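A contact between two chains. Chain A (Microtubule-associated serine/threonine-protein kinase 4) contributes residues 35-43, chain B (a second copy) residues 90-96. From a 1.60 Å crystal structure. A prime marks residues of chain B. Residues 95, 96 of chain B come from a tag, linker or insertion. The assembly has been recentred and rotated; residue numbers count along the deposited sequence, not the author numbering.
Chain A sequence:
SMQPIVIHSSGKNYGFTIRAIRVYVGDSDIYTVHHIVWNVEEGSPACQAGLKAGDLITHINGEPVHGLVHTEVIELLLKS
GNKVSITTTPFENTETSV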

# COMPACT_ATOMS: atom_id res chain seq x y z
N HIS A 35 -0.14 8.82 4.71
CA HIS A 35 -1.39 8.40 5.32
C HIS A 35 -2.13 7.59 4.29
O HIS A 35 -2.36 8.05 3.16
CB HIS A 35 -2.22 9.61 5.72
CG HIS A 35 -1.52 10.50 6.70
ND1 HIS A 35 -1.57 10.29 8.06
CD2 HIS A 35 -0.73 11.58 6.51
CE1 HIS A 35 -0.84 11.21 8.67
NE2 HIS A 35 -0.32 12.00 7.75
N ILE A 36 -2.52 6.38 4.66
CA ILE A 36 -3.12 5.47 3.72
C ILE A 36 -4.55 5.16 4.15
O ILE A 36 -4.85 5.11 5.34
CB ILE A 36 -2.29 4.17 3.64
CG1 ILE A 36 -2.66 3.35 2.41
CG2 ILE A 36 -2.42 3.34 4.91
CD1 ILE A 36 -1.79 2.11 2.25
N VAL A 37 -5.43 4.98 3.17
CA VAL A 37 -6.74 4.44 3.46
C VAL A 37 -6.54 2.97 3.77
O VAL A 37 -6.07 2.21 2.91
CB VAL A 37 -7.70 4.59 2.28
CG1 VAL A 37 -9.03 3.91 2.60
CG2 VAL A 37 -7.90 6.07 1.97
N TRP A 38 -6.86 2.56 4.99
CA TRP A 38 -6.59 1.19 5.40
C TRP A 38 -7.74 0.25 5.08
O TRP A 38 -7.54 -0.86 4.58
CB TRP A 38 -6.23 1.11 6.89
CG TRP A 38 -5.75 -0.25 7.27
CD1 TRP A 38 -6.37 -1.14 8.11
CD2 TRP A 38 -4.57 -0.91 6.80
NE1 TRP A 38 -5.64 -2.30 8.19
CE2 TRP A 38 -4.53 -2.18 7.40
CE3 TRP A 38 -3.53 -0.53 5.94
CZ2 TRP A 38 -3.50 -3.09 7.17
CZ3 TRP A 38 -2.52 -1.44 5.70
CH2 TRP A 38 -2.50 -2.70 6.31
N ASN A 39 -8.95 0.69 5.39
CA ASN A 39 -10.12 -0.11 5.11
C ASN A 39 -11.28 0.77 4.70
O ASN A 39 -11.40 1.90 5.18
CB ASN A 39 -10.51 -0.92 6.35
CG ASN A 39 -11.71 -1.83 6.10
OD1 ASN A 39 -11.82 -2.44 5.03
ND2 ASN A 39 -12.61 -1.90 7.07
N VAL A 40 -12.11 0.25 3.80
CA VAL A 40 -13.32 0.93 3.38
C VAL A 40 -14.48 -0.05 3.54
O VAL A 40 -14.50 -1.09 2.88
CB VAL A 40 -13.23 1.39 1.91
CG1 VAL A 40 -14.53 2.05 1.47
CG2 VAL A 40 -12.04 2.32 1.71
N GLU A 41 -15.41 0.26 4.44
CA GLU A 41 -16.53 -0.62 4.73
C GLU A 41 -17.47 -0.74 3.53
O GLU A 41 -17.86 0.27 2.93
CB GLU A 41 -17.32 -0.11 5.94
CG GLU A 41 -16.47 0.10 7.19
CD GLU A 41 -17.23 0.81 8.30
OE1 GLU A 41 -18.41 1.15 8.09
OE2 GLU A 41 -16.64 1.03 9.38
N GLU A 42 -17.83 -1.96 3.18
CA GLU A 42 -18.75 -2.17 2.06
C GLU A 42 -20.13 -1.61 2.36
O GLU A 42 -20.64 -1.74 3.47
CB GLU A 42 -18.81 -3.65 1.68
CG GLU A 42 -17.67 -4.08 0.76
CD GLU A 42 -17.31 -5.55 0.90
OE1 GLU A 42 -18.09 -6.30 1.54
OE2 GLU A 42 -16.26 -5.95 0.38
N GLY A 43 -20.72 -0.96 1.36
CA GLY A 43 -22.03 -0.36 1.50
C GLY A 43 -21.98 1.05 2.06
O GLY A 43 -23.01 1.72 2.15
N PRO B 90 -3.52 -7.81 -2.79
CA PRO B 90 -3.75 -6.37 -2.83
C PRO B 90 -4.05 -5.86 -1.43
O PRO B 90 -4.30 -6.67 -0.53
CB PRO B 90 -5.00 -6.24 -3.71
CG PRO B 90 -5.31 -7.65 -4.21
CD PRO B 90 -4.71 -8.57 -3.21
N PHE B 91 -4.01 -4.55 -1.22
CA PHE B 91 -4.55 -4.00 0.02
C PHE B 91 -6.04 -4.32 0.07
O PHE B 91 -6.82 -3.82 -0.73
CB PHE B 91 -4.32 -2.48 0.11
CG PHE B 91 -2.91 -2.10 0.46
CD1 PHE B 91 -2.00 -1.76 -0.53
CD2 PHE B 91 -2.49 -2.05 1.78
CE1 PHE B 91 -0.71 -1.40 -0.21
CE2 PHE B 91 -1.20 -1.69 2.11
CZ PHE B 91 -0.30 -1.36 1.11
N GLU B 92 -6.41 -5.18 1.01
CA GLU B 92 -7.80 -5.57 1.22
C GLU B 92 -7.95 -5.84 2.70
O GLU B 92 -7.57 -6.90 3.19
CB GLU B 92 -8.14 -6.85 0.44
CG GLU B 92 -8.28 -6.68 -1.06
CD GLU B 92 -8.98 -7.87 -1.71
OE1 GLU B 92 -9.93 -8.40 -1.10
OE2 GLU B 92 -8.59 -8.26 -2.83
N ASN B 93 -8.50 -4.87 3.42
CA ASN B 93 -8.57 -4.96 4.87
C ASN B 93 -10.02 -4.98 5.37
O ASN B 93 -10.34 -4.48 6.44
CB ASN B 93 -7.77 -3.82 5.50
CG ASN B 93 -6.29 -3.87 5.13
OD1 ASN B 93 -5.61 -4.87 5.39
ND2 ASN B 93 -5.77 -2.80 4.54
N THR B 94 -10.89 -5.60 4.56
CA THR B 94 -12.32 -5.69 4.84
C THR B 94 -12.65 -6.54 6.07
O THR B 94 -12.21 -7.69 6.17
CB THR B 94 -13.08 -6.28 3.63
OG1 THR B 94 -12.78 -5.51 2.46
CG2 THR B 94 -14.58 -6.27 3.88
N GLU B 95 -13.44 -5.99 6.99
CA GLU B 95 -13.81 -6.73 8.20
C GLU B 95 -15.15 -7.44 8.02
O GLU B 95 -15.93 -7.11 7.13
CB GLU B 95 -13.93 -5.79 9.40
CG GLU B 95 -12.69 -4.99 9.69
CD GLU B 95 -11.74 -5.68 10.65
OE1 GLU B 95 -10.72 -5.06 11.00
OE2 GLU B 95 -12.02 -6.84 11.05
N THR B 96 -15.41 -8.42 8.89
CA THR B 96 -16.71 -9.06 8.91
C THR B 96 -17.58 -8.37 9.96
O THR B 96 -17.48 -8.65 11.16
CB THR B 96 -16.60 -10.55 9.21
OG1 THR B 96 -15.88 -11.19 8.14
CG2 THR B 96 -17.98 -11.15 9.30
O HOH W 1 -14.84 -3.61 6.51

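An irregular segment can dock against a strand of a second chain without extending its sheet, provided that a few side chains replace the missing backbone ladder. The contact between two copies of this kinase is a compact example. Residues 35-40 of chain A are in a strand, chain B runs past in no regular structure, and their end-to-end directions lie 47° apart. The backbones are nearest at Asn39 and Asn93′, whose CA atoms are 5.1 Å apart, and 397 Å² of surface is buried in all.

Along chain B, Pro90′ stays out of reach, and the contact opens with Phe91′, which points toward the strand. The methyl CD1 of Ile36 sits over one face of its ring, 4.1 Å from the centroid, a CH-pi contact in which a weakly polarised C-H meets the pi cloud. At the ring's edge, Phe91′ CE2 lies 3.8 Å from Trp38 CZ3, so one phenyl group serves two apolar neighbours.

Glu92′ turns away, leaving its carboxylate clear of the strand. Asn93′ then turns back and forms the polar centre. Its ND2 donates a hydrogen bond to Trp38 O, at 2.6 Å and 159°, short and nearly straight; a side-chain amide thus satisfies a strand carbonyl. The same residue covers the indole: Asn93′ CB stands 4.0 Å from the centroid of the Trp38 five-membered ring, over its face.

Not every close polar pair is a bond. Asn39 OD1 lies 2.9 Å from Asn93′ O, but both are acceptors.

Beyond this point no direct hydrogen bond joins the stretches, though Thr94′ still packs closely: its CA is 3.3 Å from Asn39 OD1. At Glu95′, a tag residue, a water accepts hydrogen bonds from Glu95′ N (2.8 Å to the water O) and Asn39 ND2 (2.9 Å to the same O), bridging the chains.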